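Side-chain contacts in nucleotidyl transferase AbiEii/AbiGii toxin family protein (Mycobacterium tuberculosis, PDB 6Y56), which is a nucleotidyltransferase toxin of a toxin-antitoxin system that probably inhibits growth by inactivating tRNA acceptor stems: residues Leu24-Ala27 / Gln28-Leu32; Val112-Thr115 / Glu116-Glu119; His280-Glu283 / Val284-Ala287. All coordinates share one frame; numbering follows the deposited sequence.

In the fold
Contacts 1 and 2 are neighbours, and contact 3 is remote. Contact 1 lies within helix 19-38, which packs against the mixed sheet. Contact 2 is the turn at the end of strand 107-114 of that sheet. The two meet where Ala27 CB packs on Val112 CG2 at 3.8 Å; their centres are 12 Å apart. Contact 3 opens helix 281-292 on the opposite side of the chain's centre, with its centre about 39 Å from that of contact 1 and about 48 Å from that of contact 2. The mixed sheet probably frames the nucleotidyltransferase site, as in relatives. Contact 1 touches its strand 68-72 through Leu31 and Leu32.

Contact 1: residues Leu24-Ala27 / Gln28-Leu32; sequences LDVA and QDHLL
The carbonyl oxygen of Val26 takes two hydrogen bonds from His30. The backbone bond, His30 N to Val26 O, is 3.2 Å and lies in the carbonyl plane. The ring adds a shorter one, His30 ND1 to Val26 O at 2.9 Å, with the donor 46° above that plane. The two donors therefore use different approaches to the same oxygen. The ring reaches back because His30 CG sits beside its own backbone N (chi1 -76°). Val26 and His30 lie side by side, and Val26 CG1 touches His30 CE1 at 3.7 Å. Together these contacts limit rotation of the ring, which also meets Phe94, Tyr151 and Phe153.

On another side of the helix, Asp25 and Asp29, one turn apart, share a water. It donates to Asp25 OD2 at 2.8 Å and to Asp29 OD2 at 2.6 Å. The two OD2 atoms are 4.5 Å apart. Both acids are buried, so their like charges probably depend on cations: Lys56 forms salt bridges to both OD1 atoms, and Arg55 to Asp25. Tyr151 OH hydrogen-bonds Asp29 OD2, and His11 NE2 hydrogen-bonds Asp25 OD2.

Gln28 runs back along the helix with its chain extended. Its CG rests 3.2 Å from Leu24 O, and its NE2 comes 4.1 Å from Leu24 CG while bonding to Ser66 O. The Gln28 and Asp25 side chains cross at about a right angle, with amide and carboxylate planes 65° apart. These are i to i+3 and i+4 contacts of a buried alpha-helix, with a polar side that joins helix 50-59 and an apolar side against the mixed sheet.

Contact 2: residues Val112-Thr115 / Glu116-Glu119; sequences VRHT and ELGE
The chain reverses here: His114 and Gly118 form an antiparallel hydrogen-bonded pair, with His114 N to Gly118 O at 2.8 Å and Gly118 N to His114 O at 2.9 Å. Gly118 has a positive phi (85°) and an extended psi, a backbone conformation open mainly to glycine.

The His114 side chain lies against the turn. Its CG is anti to the backbone N (chi1 -171°), which brings the ring to the backbone of Glu116 and Leu117. There ND1 accepts two backbone N-H groups. Glu116 N is 3.0 Å from His114 ND1, and Leu117 N is 3.1 Å from the same atom. The Leu117 bond is nearly straight, at 171°. Both donors are tilted from the ring plane.

Leu117 CD1 sits over one ring face, 4.2 Å from the His114 centroid, a CH-pi contact. Glu116 lies alongside the ring, with OE1 3.5 Å from His114 CE1. Phe94 meets the ring edge-to-face. Farther from the turn, Glu119 CG comes 3.3 Å from Val112 O of the strand, while the Arg113 guanidinium leaves to pair with Glu95.

Two N-H donors on ND1 imply that this nitrogen carries no proton, so the ring is probably neutral and protonated on NE2.

Contact 3: residues His280-Glu283 / Val284-Ala287; sequences HRRE and VENA
Val284 begins the second segment by bonding its N to His280 O at 2.9 Å. Its CG2 lies 3.5 Å from the same His280 O, and its side chain packs on Leu205, Trp208 and Trp273.

Glu285 follows, with its N bonded to Arg281 O. Its carboxylate is divided between two arginines. OE1 lies 2.7 Å from Arg282 NH1, but well out of the guanidinium plane, so this is a salt bridge of charges alone. OE2 takes a hydrogen bond of 2.7 Å from a water, which accepts one from Arg281 NH1 at 3.1 Å. Arg281 NH2 pairs with Glu278 and Asp213.

Asn286 meets Arg282 at the guanidinium edge. Its OD1 lies 2.6 Å from Arg282 NH2 in a weak, bent bond of 129°. Arg282 reaches both partners by bending at chi2 and at chi3 (-102°), which lays a guanidinium face against Glu285 CB.

Ala287 bonds through N to Glu283 O and packs on Trp273, while Glu283 OE1 forms a salt bridge to Arg272 and a hydrogen bond to Trp273.

This is the start of an alpha-helix, with His280 at the N-cap and i to i+3 and i+4 polar pairs along its outer side.

Contact 1: residues Leu24-Ala27 / Gln28-Leu32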
loop_
_atom_site.group_PDB
_atom_site.type_symbol
_atom_site.label_atom_id
_atom_site.label_comp_id
_atom_site.label_asym_id
_atom_site.label_seq_id
_atom_site.Cartn_x
_atom_site.Cartn_y
_atom_site.Cartn_z
ATOM N N LEU A 24 -9.778 3.014 13.008
ATOM C CA LEU A 24 -8.500 3.392 12.411
ATOM C C LEU A 24 -8.685 3.904 10.991
ATOM O O LEU A 24 -8.043 4.883 10.593
ATOM C CB LEU A 24 -7.558 2.192 12.413
ATOM C CG LEU A 24 -6.218 2.447 11.707
ATOM C CD1 LEU A 24 -5.394 3.549 12.374
ATOM C CD2 LEU A 24 -5.452 1.140 11.664
ATOM N N ASP A 25 -9.561 3.262 10.217
ATOM C CA ASP A 25 -9.859 3.724 8.863
ATOM C C ASP A 25 -10.311 5.183 8.882
ATOM O O ASP A 25 -9.835 6.014 8.089
ATOM C CB ASP A 25 -10.938 2.818 8.246
ATOM C CG ASP A 25 -11.251 3.164 6.799
ATOM O OD1 ASP A 25 -10.372 2.965 5.940
ATOM O OD2 ASP A 25 -12.377 3.636 6.506
ATOM N N VAL A 26 -11.210 5.518 9.809
ATOM C CA VAL A 26 -11.677 6.892 9.933
ATOM C C VAL A 26 -10.534 7.807 10.356
ATOM O O VAL A 26 -10.374 8.915 9.820
ATOM C CB VAL A 26 -12.855 6.960 10.926
ATOM C CG1 VAL A 26 -13.221 8.398 11.230
ATOM C CG2 VAL A 26 -14.053 6.214 10.384
ATOM N N ALA A 27 -9.729 7.368 11.334
ATOM C CA ALA A 27 -8.605 8.180 11.801
ATOM C C ALA A 27 -7.627 8.465 10.670
ATOM O O ALA A 27 -7.129 9.591 10.544
ATOM C CB ALA A 27 -7.903 7.474 12.962
ATOM N N GLN A 28 -7.352 7.463 9.827
ATOM C CA GLN A 28 -6.479 7.681 8.677
ATOM C C GLN A 28 -7.007 8.777 7.761
ATOM O O GLN A 28 -6.226 9.578 7.227
ATOM C CB GLN A 28 -6.349 6.398 7.863
ATOM C CG GLN A 28 -5.609 5.283 8.534
ATOM C CD GLN A 28 -5.766 3.994 7.778
ATOM O OE1 GLN A 28 -6.774 3.786 7.097
ATOM N NE2 GLN A 28 -4.781 3.117 7.893
ATOM N N ASP A 29 -8.325 8.808 7.517
ATOM C CA ASP A 29 -8.880 9.866 6.671
ATOM C C ASP A 29 -8.608 11.233 7.271
ATOM O O ASP A 29 -8.322 12.199 6.552
ATOM C CB ASP A 29 -10.394 9.714 6.510
ATOM C CG ASP A 29 -10.789 8.454 5.785
ATOM O OD1 ASP A 29 -9.933 7.835 5.109
ATOM O OD2 ASP A 29 -11.968 8.089 5.890
ATOM N N HIS A 30 -8.713 11.327 8.594
ATOM C CA HIS A 30 -8.455 12.583 9.287
ATOM C C HIS A 30 -6.986 12.968 9.186
ATOM O O HIS A 30 -6.665 14.145 8.981
ATOM C CB HIS A 30 -8.907 12.473 10.749
ATOM C CG HIS A 30 -10.393 12.558 10.929
ATOM N ND1 HIS A 30 -11.261 11.607 10.438
ATOM C CD2 HIS A 30 -11.165 13.491 11.539
ATOM C CE1 HIS A 30 -12.505 11.951 10.733
ATOM N NE2 HIS A 30 -12.472 13.093 11.399
ATOM N N LEU A 31 -6.080 11.992 9.315
ATOM C CA LEU A 31 -4.651 12.271 9.201
ATOM C C LEU A 31 -4.299 12.719 7.790
ATOM O O LEU A 31 -3.538 13.676 7.604
ATOM C CB LEU A 31 -3.853 11.023 9.587
ATOM C CG LEU A 31 -2.316 11.074 9.598
ATOM C CD1 LEU A 31 -1.754 9.965 10.450
ATOM C CD2 LEU A 31 -1.713 10.930 8.194
ATOM N N LEU A 32 -4.857 12.043 6.784
ATOM C CA LEU A 32 -4.589 12.419 5.401
ATOM C C LEU A 32 -5.132 13.808 5.095
ATOM O O LEU A 32 -4.493 14.584 4.373
ATOM C CB LEU A 32 -5.153 11.352 4.460
ATOM C CG LEU A 32 -4.399 10.014 4.494
ATOM C CD1 LEU A 32 -5.241 8.896 3.872
ATOM C CD2 LEU A 32 -3.065 10.133 3.782
HETATM O O HOH W 1 -12.631 5.820 4.829
#

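Contact 2: residues Val112-Thr115 / Glu116-Glu119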
loop_
_atom_site.group_PDB
_atom_site.type_symbol
_atom_site.label_atom_id
_atom_site.label_comp_id
_atom_site.label_asym_id
_atom_site.label_seq_id
_atom_site.Cartn_x
_atom_site.Cartn_y
_atom_site.Cartn_z
ATOM N N VAL A 112 -3.504 6.171 17.521
ATOM C CA VAL A 112 -4.575 7.142 17.367
ATOM C C VAL A 112 -5.498 7.008 18.568
ATOM O O VAL A 112 -5.699 5.908 19.086
ATOM C CB VAL A 112 -5.335 6.999 16.022
ATOM C CG1 VAL A 112 -4.375 6.783 14.853
ATOM C CG2 VAL A 112 -6.318 5.872 16.053
ATOM N N ARG A 113 -6.029 8.133 19.028
ATOM C CA ARG A 113 -6.960 8.108 20.148
ATOM C C ARG A 113 -8.050 9.136 19.906
ATOM O O ARG A 113 -7.760 10.296 19.606
ATOM C CB ARG A 113 -6.247 8.409 21.467
ATOM C CG ARG A 113 -7.133 8.242 22.691
ATOM C CD ARG A 113 -6.427 8.762 23.934
ATOM N NE ARG A 113 -5.809 10.059 23.682
ATOM C CZ ARG A 113 -6.471 11.213 23.672
ATOM N NH1 ARG A 113 -7.778 11.234 23.903
ATOM N NH2 ARG A 113 -5.827 12.346 23.424
ATOM N N HIS A 114 -9.299 8.718 20.040
ATOM C CA HIS A 114 -10.413 9.632 19.883
ATOM C C HIS A 114 -10.977 9.974 21.251
ATOM O O HIS A 114 -11.101 9.101 22.112
ATOM C CB HIS A 114 -11.503 9.021 19.009
ATOM C CG HIS A 114 -12.579 9.988 18.645
ATOM N ND1 HIS A 114 -13.640 10.262 19.483
ATOM C CD2 HIS A 114 -12.748 10.772 17.555
ATOM C CE1 HIS A 114 -14.425 11.160 18.916
ATOM N NE2 HIS A 114 -13.907 11.485 17.745
ATOM N N THR A 115 -11.329 11.251 21.433
ATOM C CA THR A 115 -11.768 11.735 22.741
ATOM C C THR A 115 -12.919 10.908 23.298
ATOM O O THR A 115 -12.938 10.584 24.491
ATOM C CB THR A 115 -12.171 13.209 22.646
ATOM O OG1 THR A 115 -13.299 13.343 21.771
ATOM C CG2 THR A 115 -11.015 14.053 22.118
ATOM N N GLU A 116 -13.890 10.561 22.454
ATOM C CA GLU A 116 -15.040 9.767 22.868
ATOM C C GLU A 116 -14.889 8.287 22.559
ATOM O O GLU A 116 -15.178 7.446 23.417
ATOM C CB GLU A 116 -16.314 10.295 22.198
ATOM C CG GLU A 116 -16.456 11.818 22.247
ATOM C CD GLU A 116 -17.442 12.352 21.215
ATOM O OE1 GLU A 116 -17.024 13.119 20.316
ATOM O OE2 GLU A 116 -18.638 12.005 21.306
ATOM N N LEU A 117 -14.430 7.946 21.359
ATOM C CA LEU A 117 -14.424 6.564 20.904
ATOM C C LEU A 117 -13.184 5.793 21.330
ATOM O O LEU A 117 -13.147 4.569 21.162
ATOM C CB LEU A 117 -14.594 6.527 19.389
ATOM C CG LEU A 117 -15.798 7.367 18.965
ATOM C CD1 LEU A 117 -15.920 7.434 17.460
ATOM C CD2 LEU A 117 -17.079 6.813 19.588
ATOM N N GLY A 118 -12.188 6.462 21.884
ATOM C CA GLY A 118 -11.055 5.771 22.455
ATOM C C GLY A 118 -9.980 5.434 21.440
ATOM O O GLY A 118 -9.909 5.982 20.335
ATOM N N GLU A 119 -9.122 4.501 21.843
ATOM C CA GLU A 119 -7.937 4.139 21.084
ATOM C C GLU A 119 -8.099 2.741 20.516
ATOM O O GLU A 119 -8.205 1.776 21.290
ATOM C CB GLU A 119 -6.709 4.196 21.989
ATOM C CG GLU A 119 -5.477 3.564 21.371
ATOM C CD GLU A 119 -4.203 3.904 22.121
ATOM O OE1 GLU A 119 -4.293 4.592 23.162
ATOM O OE2 GLU A 119 -3.117 3.485 21.666
#

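Contact 3: residues His280-Glu283 / Val284-Ala287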
loop_
_atom_site.group_PDB
_atom_site.type_symbol
_atom_site.label_atom_id
_atom_site.label_comp_id
_atom_site.label_asym_id
_atom_site.label_seq_id
_atom_site.Cartn_x
_atom_site.Cartn_y
_atom_site.Cartn_z
ATOM N N HIS A 280 24.015 -4.836 -14.561
ATOM C CA HIS A 280 22.938 -4.344 -15.406
ATOM C C HIS A 280 22.349 -3.027 -14.928
ATOM O O HIS A 280 21.319 -2.604 -15.467
ATOM C CB HIS A 280 21.841 -5.406 -15.561
ATOM C CG HIS A 280 22.318 -6.682 -16.179
ATOM N ND1 HIS A 280 22.098 -7.913 -15.602
ATOM C CD2 HIS A 280 23.011 -6.917 -17.318
ATOM C CE1 HIS A 280 22.630 -8.855 -16.361
ATOM N NE2 HIS A 280 23.189 -8.277 -17.410
ATOM N N ARG A 281 22.991 -2.347 -13.968
ATOM C CA ARG A 281 22.403 -1.147 -13.378
ATOM C C ARG A 281 22.048 -0.105 -14.432
ATOM O O ARG A 281 20.962 0.479 -14.393
ATOM C CB ARG A 281 23.337 -0.532 -12.342
ATOM C CG ARG A 281 22.743 0.726 -11.719
ATOM C CD ARG A 281 23.583 1.266 -10.569
ATOM N NE ARG A 281 23.817 0.266 -9.533
ATOM C CZ ARG A 281 23.003 0.040 -8.510
ATOM N NH1 ARG A 281 21.886 0.737 -8.379
ATOM N NH2 ARG A 281 23.309 -0.893 -7.616
ATOM N N ARG A 282 22.963 0.156 -15.369
ATOM C CA ARG A 282 22.703 1.171 -16.388
ATOM C C ARG A 282 21.530 0.783 -17.282
ATOM O O ARG A 282 20.709 1.633 -17.645
ATOM C CB ARG A 282 23.963 1.412 -17.219
ATOM C CG ARG A 282 23.815 2.501 -18.270
ATOM C CD ARG A 282 23.542 3.849 -17.635
ATOM N NE ARG A 282 22.135 4.222 -17.723
ATOM C CZ ARG A 282 21.598 5.261 -17.093
ATOM N NH1 ARG A 282 22.355 6.032 -16.322
ATOM N NH2 ARG A 282 20.305 5.534 -17.231
ATOM N N GLU A 283 21.436 -0.495 -17.648
ATOM C CA GLU A 283 20.297 -0.950 -18.446
ATOM C C GLU A 283 18.989 -0.778 -17.682
ATOM O O GLU A 283 17.969 -0.380 -18.259
ATOM C CB GLU A 283 20.478 -2.415 -18.830
ATOM C CG GLU A 283 21.730 -2.680 -19.653
ATOM C CD GLU A 283 21.902 -4.136 -20.027
ATOM O OE1 GLU A 283 20.984 -4.945 -19.794
ATOM O OE2 GLU A 283 22.976 -4.474 -20.572
ATOM N N VAL A 284 19.003 -1.080 -16.382
ATOM C CA VAL A 284 17.808 -0.937 -15.558
ATOM C C VAL A 284 17.435 0.534 -15.406
ATOM O O VAL A 284 16.258 0.903 -15.511
ATOM C CB VAL A 284 18.028 -1.653 -14.209
ATOM C CG1 VAL A 284 16.957 -1.274 -13.191
ATOM C CG2 VAL A 284 18.069 -3.172 -14.415
ATOM N N GLU A 285 18.428 1.399 -15.171
ATOM C CA GLU A 285 18.160 2.833 -15.114
ATOM C C GLU A 285 17.555 3.326 -16.421
ATOM O O GLU A 285 16.608 4.122 -16.414
ATOM C CB GLU A 285 19.450 3.590 -14.811
ATOM C CG GLU A 285 20.005 3.311 -13.426
ATOM C CD GLU A 285 21.336 3.996 -13.167
ATOM O OE1 GLU A 285 21.987 4.446 -14.138
ATOM O OE2 GLU A 285 21.731 4.083 -11.988
ATOM N N ASN A 286 18.082 2.853 -17.551
ATOM C CA ASN A 286 17.541 3.255 -18.847
ATOM C C ASN A 286 16.123 2.738 -19.043
ATOM O O ASN A 286 15.272 3.445 -19.595
ATOM C CB ASN A 286 18.443 2.764 -19.982
ATOM C CG ASN A 286 19.711 3.602 -20.137
ATOM O OD1 ASN A 286 19.810 4.708 -19.615
ATOM N ND2 ASN A 286 20.676 3.069 -20.864
ATOM N N ALA A 287 15.851 1.505 -18.605
ATOM C CA ALA A 287 14.505 0.948 -18.720
ATOM C C ALA A 287 13.513 1.729 -17.871
ATOM O O ALA A 287 12.364 1.938 -18.283
ATOM C CB ALA A 287 14.511 -0.525 -18.314
HETATM O O HOH W 2 20.340 2.753 -10.103
#